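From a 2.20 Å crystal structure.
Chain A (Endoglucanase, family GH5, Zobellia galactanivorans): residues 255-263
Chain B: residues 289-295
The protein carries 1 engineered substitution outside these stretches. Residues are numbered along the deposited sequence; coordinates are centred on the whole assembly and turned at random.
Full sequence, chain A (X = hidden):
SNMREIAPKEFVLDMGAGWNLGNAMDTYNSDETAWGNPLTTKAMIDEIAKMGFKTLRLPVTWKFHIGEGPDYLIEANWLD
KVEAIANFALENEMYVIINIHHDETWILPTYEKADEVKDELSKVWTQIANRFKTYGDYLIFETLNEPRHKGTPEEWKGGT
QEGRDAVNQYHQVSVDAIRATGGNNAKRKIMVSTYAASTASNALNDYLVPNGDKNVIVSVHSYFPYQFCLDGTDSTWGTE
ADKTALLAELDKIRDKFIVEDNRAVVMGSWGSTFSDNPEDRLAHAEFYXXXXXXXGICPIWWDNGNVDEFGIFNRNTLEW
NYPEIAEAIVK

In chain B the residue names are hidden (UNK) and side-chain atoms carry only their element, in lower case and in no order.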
ATOM      1  N   ASP A 255       2.945   0.949   5.620  1.00 30.06           N
ATOM      2  CA  ASP A 255       3.102  -0.178   4.685  1.00 34.16           C
ATOM      3  C   ASP A 255       3.216  -1.483   5.454  1.00 36.19           C
ATOM      4  O   ASP A 255       2.639  -2.484   5.068  1.00 36.15           O
ATOM      5  CB  ASP A 255       4.352  -0.025   3.812  1.00 32.62           C
ATOM      6  CG  ASP A 255       4.272   1.133   2.816  1.00 33.09           C
ATOM      7  OD1 ASP A 255       3.187   1.724   2.604  1.00 31.23           O
ATOM      8  OD2 ASP A 255       5.352   1.467   2.269  1.00 33.29           O
ATOM      9  N   LYS A 256       3.967  -1.464   6.549  1.00 36.86           N
ATOM     10  CA  LYS A 256       4.127  -2.639   7.381  1.00 35.51           C
ATOM     11  C   LYS A 256       2.865  -2.947   8.184  1.00 34.70           C
ATOM     12  O   LYS A 256       2.338  -4.030   8.053  1.00 34.75           O
ATOM     13  CB  LYS A 256       5.366  -2.501   8.279  1.00 40.97           C
ATOM     14  CG  LYS A 256       5.441  -3.398   9.519  1.00 44.04           C
ATOM     15  CD  LYS A 256       5.585  -4.861   9.194  1.00 51.66           C
ATOM     16  CE  LYS A 256       5.450  -5.656  10.486  1.00 60.51           C
ATOM     17  NZ  LYS A 256       5.314  -7.114  10.236  1.00 70.79           N
ATOM     18  N   PHE A 257       2.377  -2.024   9.007  1.00 31.39           N
ATOM     19  CA  PHE A 257       1.331  -2.393   9.949  1.00 31.50           C
ATOM     20  C   PHE A 257      -0.070  -2.310   9.380  1.00 38.43           C
ATOM     21  O   PHE A 257      -0.914  -3.181   9.668  1.00 32.52           O
ATOM     22  CB  PHE A 257       1.398  -1.570  11.223  1.00 33.02           C
ATOM     23  CG  PHE A 257       2.604  -1.861  12.062  1.00 34.09           C
ATOM     24  CD1 PHE A 257       2.787  -3.124  12.639  1.00 34.49           C
ATOM     25  CD2 PHE A 257       3.582  -0.895  12.275  1.00 37.40           C
ATOM     26  CE1 PHE A 257       3.912  -3.410  13.397  1.00 30.84           C
ATOM     27  CE2 PHE A 257       4.699  -1.179  13.047  1.00 34.38           C
ATOM     28  CZ  PHE A 257       4.854  -2.435  13.612  1.00 30.95           C
ATOM     29  N   ILE A 258      -0.333  -1.258   8.598  1.00 36.99           N
ATOM     30  CA  ILE A 258      -1.685  -0.981   8.143  1.00 38.17           C
ATOM     31  C   ILE A 258      -2.006  -1.793   6.885  1.00 38.56           C
ATOM     32  O   ILE A 258      -3.015  -2.459   6.828  1.00 43.31           O
ATOM     33  CB  ILE A 258      -1.901   0.536   7.936  1.00 36.78           C
ATOM     34  CG1 ILE A 258      -1.691   1.248   9.272  1.00 33.37           C
ATOM     35  CG2 ILE A 258      -3.294   0.824   7.362  1.00 34.14           C
ATOM     36  CD1 ILE A 258      -1.724   2.755   9.235  1.00 37.28           C
ATOM     37  N   VAL A 259      -1.129  -1.745   5.896  1.00 37.29           N
ATOM     38  CA  VAL A 259      -1.395  -2.370   4.611  1.00 40.49           C
ATOM     39  C   VAL A 259      -1.101  -3.859   4.724  1.00 40.49           C
ATOM     40  O   VAL A 259      -2.005  -4.666   4.600  1.00 47.13           O
ATOM     41  CB  VAL A 259      -0.564  -1.697   3.477  1.00 43.02           C
ATOM     42  CG1 VAL A 259      -0.727  -2.431   2.135  1.00 41.93           C
ATOM     43  CG2 VAL A 259      -0.982  -0.224   3.327  1.00 41.16           C
ATOM     44  N   GLU A 260       0.154  -4.212   4.960  1.00 38.49           N
ATOM     45  CA  GLU A 260       0.563  -5.610   4.949  1.00 43.17           C
ATOM     46  C   GLU A 260      -0.078  -6.412   6.117  1.00 42.69           C
ATOM     47  O   GLU A 260      -0.518  -7.509   5.910  1.00 48.42           O
ATOM     48  CB  GLU A 260       2.079  -5.717   4.896  1.00 43.87           C
ATOM     49  CG  GLU A 260       2.632  -7.122   5.089  1.00 47.56           C
ATOM     50  CD  GLU A 260       4.128  -7.226   4.894  1.00 50.11           C
ATOM     51  OE1 GLU A 260       4.844  -7.443   5.876  1.00 55.38           O
ATOM     52  OE2 GLU A 260       4.609  -7.159   3.741  1.00 49.80           O
ATOM     53  N   ASP A 261      -0.178  -5.839   7.310  1.00 45.86           N
ATOM     54  CA  ASP A 261      -0.650  -6.596   8.491  1.00 42.55           C
ATOM     55  C   ASP A 261      -2.105  -6.329   8.853  1.00 39.90           C
ATOM     56  O   ASP A 261      -2.615  -6.946   9.756  1.00 44.90           O
ATOM     57  CB  ASP A 261       0.234  -6.308   9.714  1.00 41.14           C
ATOM     58  CG  ASP A 261       1.670  -6.803   9.551  1.00 43.78           C
ATOM     59  OD1 ASP A 261       2.011  -7.475   8.556  1.00 54.07           O
ATOM     60  OD2 ASP A 261       2.476  -6.549  10.460  1.00 42.07           O
ATOM     61  N   ASN A 262      -2.778  -5.408   8.165  1.00 41.72           N
ATOM     62  CA  ASN A 262      -4.168  -5.018   8.504  1.00 43.28           C
ATOM     63  C   ASN A 262      -4.397  -4.683   9.996  1.00 39.79           C
ATOM     64  O   ASN A 262      -5.378  -5.093  10.623  1.00 46.15           O
ATOM     65  CB  ASN A 262      -5.189  -6.051   7.968  1.00 41.69           C
ATOM     66  CG  ASN A 262      -6.614  -5.528   7.986  1.00 38.97           C
ATOM     67  OD1 ASN A 262      -6.882  -4.322   7.897  1.00 41.52           O
ATOM     68  ND2 ASN A 262      -7.540  -6.434   8.173  1.00 38.62           N
ATOM     69  N   ARG A 263      -3.478  -3.880  10.528  1.00 40.10           N
ATOM     70  CA  ARG A 263      -3.561  -3.383  11.894  1.00 38.30           C
ATOM     71  C   ARG A 263      -3.768  -1.871  11.936  1.00 38.55           C
ATOM     72  O   ARG A 263      -3.438  -1.165  10.977  1.00 46.49           O
ATOM     73  CB  ARG A 263      -2.277  -3.776  12.628  1.00 40.18           C
ATOM     74  CG  ARG A 263      -2.152  -5.247  12.930  1.00 39.09           C
ATOM     75  CD  ARG A 263      -3.067  -5.618  14.064  1.00 39.92           C
ATOM     76  NE  ARG A 263      -3.158  -7.070  14.200  1.00 46.52           N
ATOM     77  CZ  ARG A 263      -3.931  -7.692  15.090  1.00 40.51           C
ATOM     78  NH1 ARG A 263      -4.641  -7.005  15.979  1.00 36.37           N
ATOM     79  NH2 ARG A 263      -3.970  -9.008  15.097  1.00 37.66           N
TER
ATOM     80  N   UNK B 289      -2.639 -14.104   0.107  1.00 29.23           N
ATOM     81  CA  UNK B 289      -1.304 -13.618  -0.286  1.00 32.21           C
ATOM     82  C   UNK B 289      -0.776 -12.529   0.663  1.00 29.92           C
ATOM     83  O   UNK B 289       0.389 -12.555   1.030  1.00 28.58           O
ATOM     84  c   UNK B 289      -1.294 -13.118  -1.731  1.00 31.46           C
ATOM     85  N   UNK B 290      -1.643 -11.618   1.079  1.00 31.67           N
ATOM     86  CA  UNK B 290      -1.255 -10.594   2.039  1.00 36.52           C
ATOM     87  C   UNK B 290      -0.833 -11.224   3.394  1.00 37.29           C
ATOM     88  O   UNK B 290       0.210 -10.892   3.948  1.00 33.32           O
ATOM     89  c   UNK B 290      -5.201  -8.130   4.567  1.00 64.75           C
ATOM     90  c   UNK B 290      -3.076  -7.492   3.487  1.00 48.07           C
ATOM     91  n   UNK B 290      -5.837  -8.869   5.472  1.00 75.23           N
ATOM     92  c   UNK B 290      -1.922  -8.353   3.070  1.00 39.32           C
ATOM     93  n   UNK B 290      -3.881  -8.231   4.449  1.00 50.25           N
ATOM     94  c   UNK B 290      -2.372  -9.555   2.257  1.00 36.73           C
ATOM     95  n   UNK B 290      -5.912  -7.313   3.795  1.00 64.02           N
ATOM     96  N   UNK B 291      -1.641 -12.140   3.899  1.00 31.26           N
ATOM     97  CA  UNK B 291      -1.321 -12.862   5.133  1.00 29.99           C
ATOM     98  C   UNK B 291      -0.010 -13.656   5.077  1.00 28.10           C
ATOM     99  O   UNK B 291       0.676 -13.750   6.086  1.00 30.97           O
ATOM    100  c   UNK B 291      -2.460 -13.804   5.509  1.00 28.60           C
ATOM    101  N   UNK B 292       0.313 -14.238   3.912  1.00 30.91           N
ATOM    102  CA  UNK B 292       1.593 -14.893   3.676  1.00 29.13           C
ATOM    103  C   UNK B 292       2.727 -13.858   3.706  1.00 33.33           C
ATOM    104  O   UNK B 292       3.737 -14.059   4.397  1.00 29.69           O
ATOM    105  c   UNK B 292       1.606 -15.638   2.346  1.00 28.60           C
ATOM    106  s   UNK B 292       0.717 -17.230   2.351  1.00 33.35           S
ATOM    107  N   UNK B 293       2.553 -12.753   2.988  1.00 31.06           N
ATOM    108  CA  UNK B 293       3.568 -11.660   2.984  1.00 34.39           C
ATOM    109  C   UNK B 293       3.855 -11.148   4.402  1.00 34.39           C
ATOM    110  O   UNK B 293       5.019 -11.012   4.762  1.00 32.78           O
ATOM    111  c   UNK B 293       3.170 -10.498   2.073  1.00 36.43           C
ATOM    112  N   UNK B 294       2.802 -10.927   5.198  1.00 32.38           N
ATOM    113  CA  UNK B 294       2.924 -10.508   6.595  1.00 34.87           C
ATOM    114  C   UNK B 294       3.776 -11.422   7.458  1.00 35.05           C
ATOM    115  O   UNK B 294       4.460 -10.951   8.375  1.00 30.82           O
ATOM    116  c   UNK B 294       1.593 -10.427   8.825  1.00 37.59           C
ATOM    117  o   UNK B 294       0.235 -10.124  10.767  1.00 49.39           O
ATOM    118  c   UNK B 294       0.228 -10.221   9.508  1.00 49.05           C
ATOM    119  c   UNK B 294       1.552 -10.457   7.286  1.00 37.12           C
ATOM    120  o   UNK B 294      -0.852 -10.169   8.825  1.00 49.11           O
ATOM    121  N   UNK B 295       3.704 -12.718   7.148  1.00 35.79           N
ATOM    122  CA  UNK B 295       4.442 -13.749   7.857  1.00 32.23           C
ATOM    123  C   UNK B 295       5.759 -14.137   7.190  1.00 31.55           C
ATOM    124  O   UNK B 295       6.439 -14.995   7.691  1.00 31.18           O
ATOM    125  c   UNK B 295       2.421 -14.743   9.032  1.00 30.70           C
ATOM    126  c   UNK B 295       1.187 -15.639   8.830  1.00 30.05           C
ATOM    127  n   UNK B 295      -0.523 -13.322   8.716  1.00 37.24           N
ATOM    128  n   UNK B 295      -1.481 -13.927  10.708  1.00 32.72           N
ATOM    129  n   UNK B 295       0.152 -15.277   9.794  1.00 28.23           N
ATOM    130  c   UNK B 295      -0.602 -14.180   9.735  1.00 33.70           C
ATOM    131  c   UNK B 295       3.557 -14.982   8.054  1.00 29.85           C
TER
HETATM  132  O   HOH W   1      -2.545  -9.371   6.794  1.00 31.66           O
HETATM  133  O   HOH W   2      -1.746  -8.612  12.056  1.00 31.95           O

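Position 289 of chain B carries a single side-chain carbon, bonded to CA, and lies too far from chain A to touch it. It is Ala B289, whose O accepts a hydrogen bond from the backbone N of position 293, 2.9 Å away, as expected in a helix.

At position 290 three carbons run in an unbranched chain to a nitrogen, followed by a carbon bearing two more nitrogens. This guanidinium identifies Arg B290. The side chain leaves its helix sideways and its end closes on the last turn of the chain A helix: CD lies 3.2 Å from Val A259 O, and CG lies 3.3 Å from Glu A260 O. Asn A262, which leaves helical geometry with positive phi, places its CB over one face of the guanidinium, 3.8 Å from Arg B290 NH1.

Position 291 again has one carbon, directed away from chain A; this is Ala B291. Position 292 has a carbon followed by a sulfur, with no further atom, and is therefore Cys B292, buried and out of reach of chain A.

The lone side-chain carbon of position 293 defines Ala B293. Its small CB fits beside the carboxylate of Glu A260, 4.0 Å from OE2.

Position 294 has three carbons in line, the third carrying two oxygens. Its second carbon comes within 3.0 Å of Asp A261 OD1, and the chain is one carbon too long for aspartate: Glu B294. Its first side-chain carbon, CB, packs 4.1 Å from Glu A260 CG.

Position 295 shows three carbons, a nitrogen and a carbon with two further nitrogens, none touching chain A. It is Arg B295, whose NH1 turns back to donate to Ala B291 O at 2.9 Å and forms a salt bridge with Glu B294 OE1 at 3.2 Å.

The two helices run nearly antiparallel, at 159°, with axes 10.5 Å apart at closest approach, and no direct hydrogen bond joins the stretches. Instead, water 1 donates to Glu A260 O (2.9 Å) and Glu B294 OE1 (2.8 Å) while accepting from Arg B290 NE (2.9 Å). Water 2 donates to Asp A261 O (3.0 Å) and Glu B294 OE2 (2.8 Å) and accepts from Arg A263 NE (3.0 Å). Both carboxylate oxygens of Glu B294 are thus tied to chain A through water. The like charges of Asp A261 OD1 and Glu B294 OE2, 3.9 Å apart, are each paired within their own chain, Asp A261 OD2 with Lys A256 NZ at 2.9 Å and Glu B294 with Arg B295.

Chain B 289-295: ARACAER
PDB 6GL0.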